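Local atomic coordinates of ABC-type metal ion transport system, periplasmic component (PDB entry 3K2D), a protein that binds methionine, probably as the substrate-binding lipoprotein of an ABC importer, and activates Toll-like receptor 2. Residues P65-Q70 / L78-N83; N202-R207 / Q217-A222. The protein carries 4 engineered substitutions. All coordinates share one frame; numbering follows the deposited sequence.

Interaction 1: residues P65-Q70 / L78-N83; sequences PYLDRQ and LTIAGN. With MET (methionine), chain C.
Leu67 spreads its two methyl groups over the side chains of Leu78 and Ile80, so one forked residue on the helix meets two residues of the strand. Its CD1 lies against Leu78 CD1 at 3.8 Å, a methyl-to-methyl contact at the end of both chains. Its other branch, CD2, rests on Ile80 CG1 at 3.7 Å and so touches the middle of the isoleucine chain instead of its tip. In both pairs the side chains slant across one another. Leu67 sets CG opposite its backbone N (chi1 167°), which carries the fork out from the helix to the strand. No hydrogen bond joins the segments: branched aliphatic residues suit the place because they pack the interface of helix and sheet with carbon alone, bringing no polar group that would need a partner. Leu78 and Ile80, two apart on the strand, offer neighbouring surfaces to one leucine.

One residue earlier, Tyr66 belongs to the methionine pocket. The ligand methyl CE sits over the centre of the phenol ring, 3.1 Å above its plane, consistent with a CH-pi contact. One face of the ring thus takes the terminal methyl of the ligand, while Phe61 and Asn116 touch Tyr66 as well. Consecutive helix residues therefore split the work, Tyr66 reaching the ligand and Leu67 the sheet. Helix 64-74 packs on the mixed sheet of an alpha/beta lobe, as in the periplasmic binding protein clan to which the NlpA family belongs, and Leu67 also touches Val205 of the adjoining strand 202-207 and Gln62 of strand 58-63.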
loop_
_atom_site.group_PDB
_atom_site.type_symbol
_atom_site.label_atom_id
_atom_site.label_comp_id
_atom_site.label_asym_id
_atom_site.label_seq_id
_atom_site.Cartn_x
_atom_site.Cartn_y
_atom_site.Cartn_z
ATOM N N PRO A 65 -0.916 0.958 -10.261
ATOM C CA PRO A 65 0.174 0.145 -10.813
ATOM C C PRO A 65 0.077 -1.296 -10.359
ATOM O O PRO A 65 0.245 -2.214 -11.153
ATOM C CB PRO A 65 1.422 0.829 -10.272
ATOM C CG PRO A 65 1.016 2.265 -10.221
ATOM C CD PRO A 65 -0.381 2.174 -9.619
ATOM N N TYR A 66 -0.210 -1.489 -9.078
ATOM C CA TYR A 66 -0.311 -2.823 -8.510
ATOM C C TYR A 66 -1.484 -3.637 -9.049
ATOM O O TYR A 66 -1.357 -4.832 -9.309
ATOM C CB TYR A 66 -0.412 -2.735 -6.994
ATOM C CG TYR A 66 -0.374 -4.088 -6.335
ATOM C CD1 TYR A 66 -1.530 -4.846 -6.186
ATOM C CD2 TYR A 66 0.827 -4.620 -5.866
ATOM C CE1 TYR A 66 -1.497 -6.094 -5.587
ATOM C CE2 TYR A 66 0.868 -5.865 -5.267
ATOM C CZ TYR A 66 -0.296 -6.597 -5.131
ATOM O OH TYR A 66 -0.254 -7.845 -4.545
ATOM N N LEU A 67 -2.630 -2.989 -9.194
ATOM C CA LEU A 67 -3.822 -3.645 -9.704
ATOM C C LEU A 67 -3.618 -4.048 -11.172
ATOM O O LEU A 67 -3.868 -5.195 -11.546
ATOM C CB LEU A 67 -5.016 -2.696 -9.570
ATOM C CG LEU A 67 -6.312 -3.042 -10.304
ATOM C CD1 LEU A 67 -6.925 -4.320 -9.757
ATOM C CD2 LEU A 67 -7.265 -1.860 -10.153
ATOM N N ASP A 68 -3.158 -3.108 -11.998
ATOM C CA ASP A 68 -2.926 -3.408 -13.410
ATOM C C ASP A 68 -1.981 -4.598 -13.572
ATOM O O ASP A 68 -2.237 -5.511 -14.358
ATOM C CB ASP A 68 -2.339 -2.199 -14.145
ATOM C CG ASP A 68 -3.323 -1.048 -14.263
ATOM O OD1 ASP A 68 -4.535 -1.278 -14.086
ATOM O OD2 ASP A 68 -2.892 0.089 -14.548
ATOM N N ARG A 69 -0.893 -4.588 -12.812
ATOM C CA ARG A 69 0.087 -5.652 -12.888
ATOM C C ARG A 69 -0.516 -6.993 -12.503
ATOM O O ARG A 69 -0.269 -8.012 -13.145
ATOM C CB ARG A 69 1.268 -5.329 -11.977
ATOM C CG ARG A 69 2.326 -6.407 -11.939
ATOM C CD ARG A 69 2.941 -6.622 -13.307
ATOM N NE ARG A 69 3.832 -7.776 -13.294
ATOM C CZ ARG A 69 4.972 -7.843 -13.967
ATOM N NH1 ARG A 69 5.364 -6.823 -14.717
ATOM N NH2 ARG A 69 5.736 -8.917 -13.859
ATOM N N GLN A 70 -1.317 -6.994 -11.451
ATOM C CA GLN A 70 -1.929 -8.225 -10.987
ATOM C C GLN A 70 -3.016 -8.734 -11.937
ATOM O O GLN A 70 -3.217 -9.939 -12.073
ATOM C CB GLN A 70 -2.496 -8.005 -9.597
ATOM C CG GLN A 70 -3.122 -9.229 -9.007
ATOM C CD GLN A 70 -2.649 -9.445 -7.613
ATOM O OE1 GLN A 70 -1.487 -9.784 -7.397
ATOM N NE2 GLN A 70 -3.529 -9.229 -6.645
ATOM N N LEU A 78 -11.412 -6.545 -12.923
ATOM C CA LEU A 78 -11.839 -5.695 -11.827
ATOM C C LEU A 78 -11.946 -4.271 -12.321
ATOM O O LEU A 78 -11.400 -3.933 -13.362
ATOM C CB LEU A 78 -10.812 -5.780 -10.699
ATOM C CG LEU A 78 -10.468 -7.221 -10.325
ATOM C CD1 LEU A 78 -9.285 -7.251 -9.360
ATOM C CD2 LEU A 78 -11.692 -7.885 -9.720
ATOM N N THR A 79 -12.642 -3.429 -11.574
ATOM C CA THR A 79 -12.782 -2.045 -11.976
ATOM C C THR A 79 -12.587 -1.141 -10.775
ATOM O O THR A 79 -13.072 -1.443 -9.680
ATOM C CB THR A 79 -14.183 -1.764 -12.569
ATOM O OG1 THR A 79 -14.471 -2.718 -13.592
ATOM C CG2 THR A 79 -14.236 -0.379 -13.175
ATOM N N ILE A 80 -11.875 -0.036 -10.971
ATOM C CA ILE A 80 -11.667 0.905 -9.889
ATOM C C ILE A 80 -13.004 1.589 -9.569
ATOM O O ILE A 80 -13.727 2.018 -10.474
ATOM C CB ILE A 80 -10.617 1.959 -10.272
ATOM C CG1 ILE A 80 -9.254 1.276 -10.464
ATOM C CG2 ILE A 80 -10.536 3.032 -9.190
ATOM C CD1 ILE A 80 -8.139 2.197 -10.984
ATOM N N ALA A 81 -13.333 1.677 -8.281
ATOM C CA ALA A 81 -14.582 2.303 -7.844
ATOM C C ALA A 81 -14.373 3.738 -7.341
ATOM O O ALA A 81 -15.265 4.581 -7.465
ATOM C CB ALA A 81 -15.221 1.460 -6.761
ATOM N N GLY A 82 -13.194 4.003 -6.775
ATOM C CA GLY A 82 -12.874 5.325 -6.263
ATOM C C GLY A 82 -11.512 5.380 -5.586
ATOM O O GLY A 82 -10.972 4.352 -5.169
ATOM N N ASN A 83 -10.942 6.574 -5.465
ATOM C CA ASN A 83 -9.639 6.720 -4.823
ATOM C C ASN A 83 -9.799 6.866 -3.315
ATOM O O ASN A 83 -10.812 7.380 -2.846
ATOM C CB ASN A 83 -8.903 7.969 -5.327
ATOM C CG ASN A 83 -8.723 7.992 -6.833
ATOM O OD1 ASN A 83 -8.600 6.953 -7.485
ATOM N ND2 ASN A 83 -8.681 9.192 -7.392
HETATM N N MET C . -0.764 0.562 0.520
HETATM C CA MET C . 0.515 0.503 -0.288
HETATM C C MET C . 1.093 1.874 -0.308
HETATM O O MET C . 0.326 2.858 -0.495
HETATM C CB MET C . 0.322 0.127 -1.742
HETATM C CG MET C . -0.214 -1.216 -1.959
HETATM S SD MET C . 0.069 -1.763 -3.605
HETATM C CE MET C . -0.706 -3.298 -3.252
HETATM O OXT MET C . 2.319 1.998 -0.168
#

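Interaction 2: residues N202-R207 / Q217-A222; sequences NLIVAR and QNFVKA. With MET (methionine), chain C.
A single methyl group, Ile204 CD1, makes most of this contact, meeting both a backbone carbon and two side chains of the helix. It comes 3.6 Å from Val220 CA, next to the helix backbone itself, and 3.8 Å from Val220 CG2. The same methyl reaches Phe219 CD2 at 3.9 Å, approaching the aromatic ring obliquely. With CG1 opposite its carbonyl carbon (chi1 -69°), Ile204 extends CD1 to the helix. Isoleucine suits the strand here because branching at CB gives two arms, CG2 and the CG1-CD1 arm, and both touch Val220. Valine is short enough to let the strand side chain come up to the helix, and phenylalanine adds a broad apolar surface beside it, which also packs on Met58. Ile204 thereby packs helix 214-223 on the mixed sheet of the alpha/beta lobe, while the same segment reaches the ligand pocket.

There Asn202 donates from ND2 to the methionine O at 3.2 Å, with an angle of 156° at the hydrogen, and its OD1 takes a weak bond from the methionine N. An amide, being donor and acceptor at once, can meet the carboxylate and the amino group of an amino acid together. The chemistry is thus divided along the segment 202-207: apolar packing holds the helix to the sheet, and a polar amide helps hold the amino and carboxylate end of the ligand, to which Arg119 and Thr177 also hydrogen-bond.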
loop_
_atom_site.group_PDB
_atom_site.type_symbol
_atom_site.label_atom_id
_atom_site.label_comp_id
_atom_site.label_asym_id
_atom_site.label_seq_id
_atom_site.Cartn_x
_atom_site.Cartn_y
_atom_site.Cartn_z
ATOM N N ASN A 202 -4.147 5.085 -3.256
ATOM C CA ASN A 202 -4.877 3.840 -3.058
ATOM C C ASN A 202 -6.296 3.894 -3.614
ATOM O O ASN A 202 -6.809 4.956 -3.955
ATOM C CB ASN A 202 -4.882 3.439 -1.589
ATOM C CG ASN A 202 -3.534 2.920 -1.131
ATOM O OD1 ASN A 202 -3.423 2.291 -0.083
ATOM N ND2 ASN A 202 -2.497 3.192 -1.918
ATOM N N LEU A 203 -6.927 2.734 -3.694
ATOM C CA LEU A 203 -8.233 2.649 -4.294
ATOM C C LEU A 203 -9.174 1.647 -3.669
ATOM O O LEU A 203 -8.775 0.761 -2.912
ATOM C CB LEU A 203 -8.074 2.243 -5.755
ATOM C CG LEU A 203 -6.881 2.758 -6.550
ATOM C CD1 LEU A 203 -6.659 1.868 -7.750
ATOM C CD2 LEU A 203 -7.124 4.171 -6.971
ATOM N N ILE A 204 -10.443 1.810 -4.008
ATOM C CA ILE A 204 -11.459 0.878 -3.583
ATOM C C ILE A 204 -11.770 0.217 -4.914
ATOM O O ILE A 204 -12.201 0.871 -5.870
ATOM C CB ILE A 204 -12.701 1.579 -3.036
ATOM C CG1 ILE A 204 -12.358 2.257 -1.705
ATOM C CG2 ILE A 204 -13.835 0.565 -2.879
ATOM C CD1 ILE A 204 -13.485 3.079 -1.107
ATOM N N VAL A 205 -11.498 -1.072 -4.990
ATOM C CA VAL A 205 -11.727 -1.806 -6.213
ATOM C C VAL A 205 -12.828 -2.833 -6.021
ATOM O O VAL A 205 -12.954 -3.456 -4.948
ATOM C CB VAL A 205 -10.437 -2.527 -6.673
ATOM C CG1 VAL A 205 -10.691 -3.263 -7.976
ATOM C CG2 VAL A 205 -9.305 -1.513 -6.830
ATOM N N ALA A 206 -13.621 -3.004 -7.073
ATOM C CA ALA A 206 -14.714 -3.954 -7.056
ATOM C C ALA A 206 -14.613 -4.786 -8.326
ATOM O O ALA A 206 -13.727 -4.558 -9.158
ATOM C CB ALA A 206 -16.042 -3.210 -7.012
ATOM N N ARG A 207 -15.500 -5.765 -8.476
ATOM C CA ARG A 207 -15.485 -6.560 -9.691
ATOM C C ARG A 207 -16.002 -5.691 -10.824
ATOM O O ARG A 207 -16.626 -4.654 -10.606
ATOM C CB ARG A 207 -16.358 -7.802 -9.563
ATOM C CG ARG A 207 -15.705 -8.922 -8.784
ATOM C CD ARG A 207 -16.497 -10.195 -8.918
ATOM N NE ARG A 207 -17.802 -10.086 -8.280
ATOM C CZ ARG A 207 -17.975 -10.057 -6.965
ATOM N NH1 ARG A 207 -16.927 -10.127 -6.160
ATOM N NH2 ARG A 207 -19.191 -9.970 -6.453
ATOM N N GLN A 217 -20.557 1.879 -4.649
ATOM C CA GLN A 217 -20.511 3.332 -4.713
ATOM C C GLN A 217 -20.682 3.998 -3.341
ATOM O O GLN A 217 -19.956 4.937 -3.014
ATOM C CB GLN A 217 -21.587 3.875 -5.661
ATOM C CG GLN A 217 -21.472 3.488 -7.123
ATOM C CD GLN A 217 -20.153 3.892 -7.749
ATOM O OE1 GLN A 217 -19.717 5.041 -7.632
ATOM N NE2 GLN A 217 -19.509 2.943 -8.434
ATOM N N ASN A 218 -21.638 3.537 -2.536
ATOM C CA ASN A 218 -21.855 4.168 -1.231
ATOM C C ASN A 218 -20.689 4.014 -0.278
ATOM O O ASN A 218 -20.361 4.938 0.446
ATOM C CB ASN A 218 -23.138 3.652 -0.560
ATOM C CG ASN A 218 -24.394 4.196 -1.215
ATOM O OD1 ASN A 218 -24.372 5.266 -1.816
ATOM N ND2 ASN A 218 -25.496 3.470 -1.086
ATOM N N PHE A 219 -20.061 2.846 -0.268
ATOM C CA PHE A 219 -18.924 2.645 0.613
ATOM C C PHE A 219 -17.804 3.611 0.217
ATOM O O PHE A 219 -17.131 4.170 1.080
ATOM C CB PHE A 219 -18.418 1.206 0.536
ATOM C CG PHE A 219 -17.267 0.939 1.449
ATOM C CD1 PHE A 219 -17.464 0.826 2.814
ATOM C CD2 PHE A 219 -15.970 0.891 0.955
ATOM C CE1 PHE A 219 -16.382 0.673 3.671
ATOM C CE2 PHE A 219 -14.890 0.739 1.804
ATOM C CZ PHE A 219 -15.094 0.632 3.162
ATOM N N VAL A 220 -17.617 3.799 -1.091
ATOM C CA VAL A 220 -16.599 4.708 -1.624
ATOM C C VAL A 220 -16.836 6.113 -1.095
ATOM O O VAL A 220 -15.902 6.799 -0.693
ATOM C CB VAL A 220 -16.637 4.778 -3.180
ATOM C CG1 VAL A 220 -15.741 5.895 -3.681
ATOM C CG2 VAL A 220 -16.194 3.472 -3.778
ATOM N N LYS A 221 -18.092 6.539 -1.098
ATOM C CA LYS A 221 -18.441 7.875 -0.629
ATOM C C LYS A 221 -18.174 8.012 0.871
ATOM O O LYS A 221 -17.592 8.993 1.333
ATOM C CB LYS A 221 -19.915 8.176 -0.949
ATOM C CG LYS A 221 -20.167 9.625 -1.351
ATOM C CD LYS A 221 -21.637 9.918 -1.676
ATOM C CE LYS A 221 -22.115 9.241 -2.965
ATOM N NZ LYS A 221 -22.228 7.752 -2.856
ATOM N N ALA A 222 -18.595 7.014 1.628
ATOM C CA ALA A 222 -18.395 7.028 3.067
ATOM C C ALA A 222 -16.909 7.128 3.440
ATOM O O ALA A 222 -16.543 7.802 4.404
ATOM C CB ALA A 222 -19.009 5.765 3.675
HETATM N N MET C . -0.764 0.562 0.520
HETATM C CA MET C . 0.515 0.503 -0.288
HETATM C C MET C . 1.093 1.874 -0.308
HETATM O O MET C . 0.326 2.858 -0.495
HETATM C CB MET C . 0.322 0.127 -1.742
HETATM C CG MET C . -0.214 -1.216 -1.959
HETATM S SD MET C . 0.069 -1.763 -3.605
HETATM C CE MET C . -0.706 -3.298 -3.252
HETATM O OXT MET C . 2.319 1.998 -0.168
#

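How the interactions relate
From the N terminus, interaction 1 comes first, where helix 64-74 turns back through a short connection and strand 78-83 packs against it. That loop is complete long before interaction 2 opens, in which strand 202-207 leads through another short connection to helix 214-223. The two are in series and neither encloses nor crosses the other. They meet in the sheet: strands 78-83 and 202-207 are antiparallel neighbours, and Ala81 and Gly82 both pair with Ile204 in a classic beta bulge. Val205 faces helix 64-74 and Ile204 faces helix 214-223, placing the helices on opposite faces. Each interaction also has one residue in the methionine pocket, Tyr66 in interaction 1 and Asn202 in interaction 2.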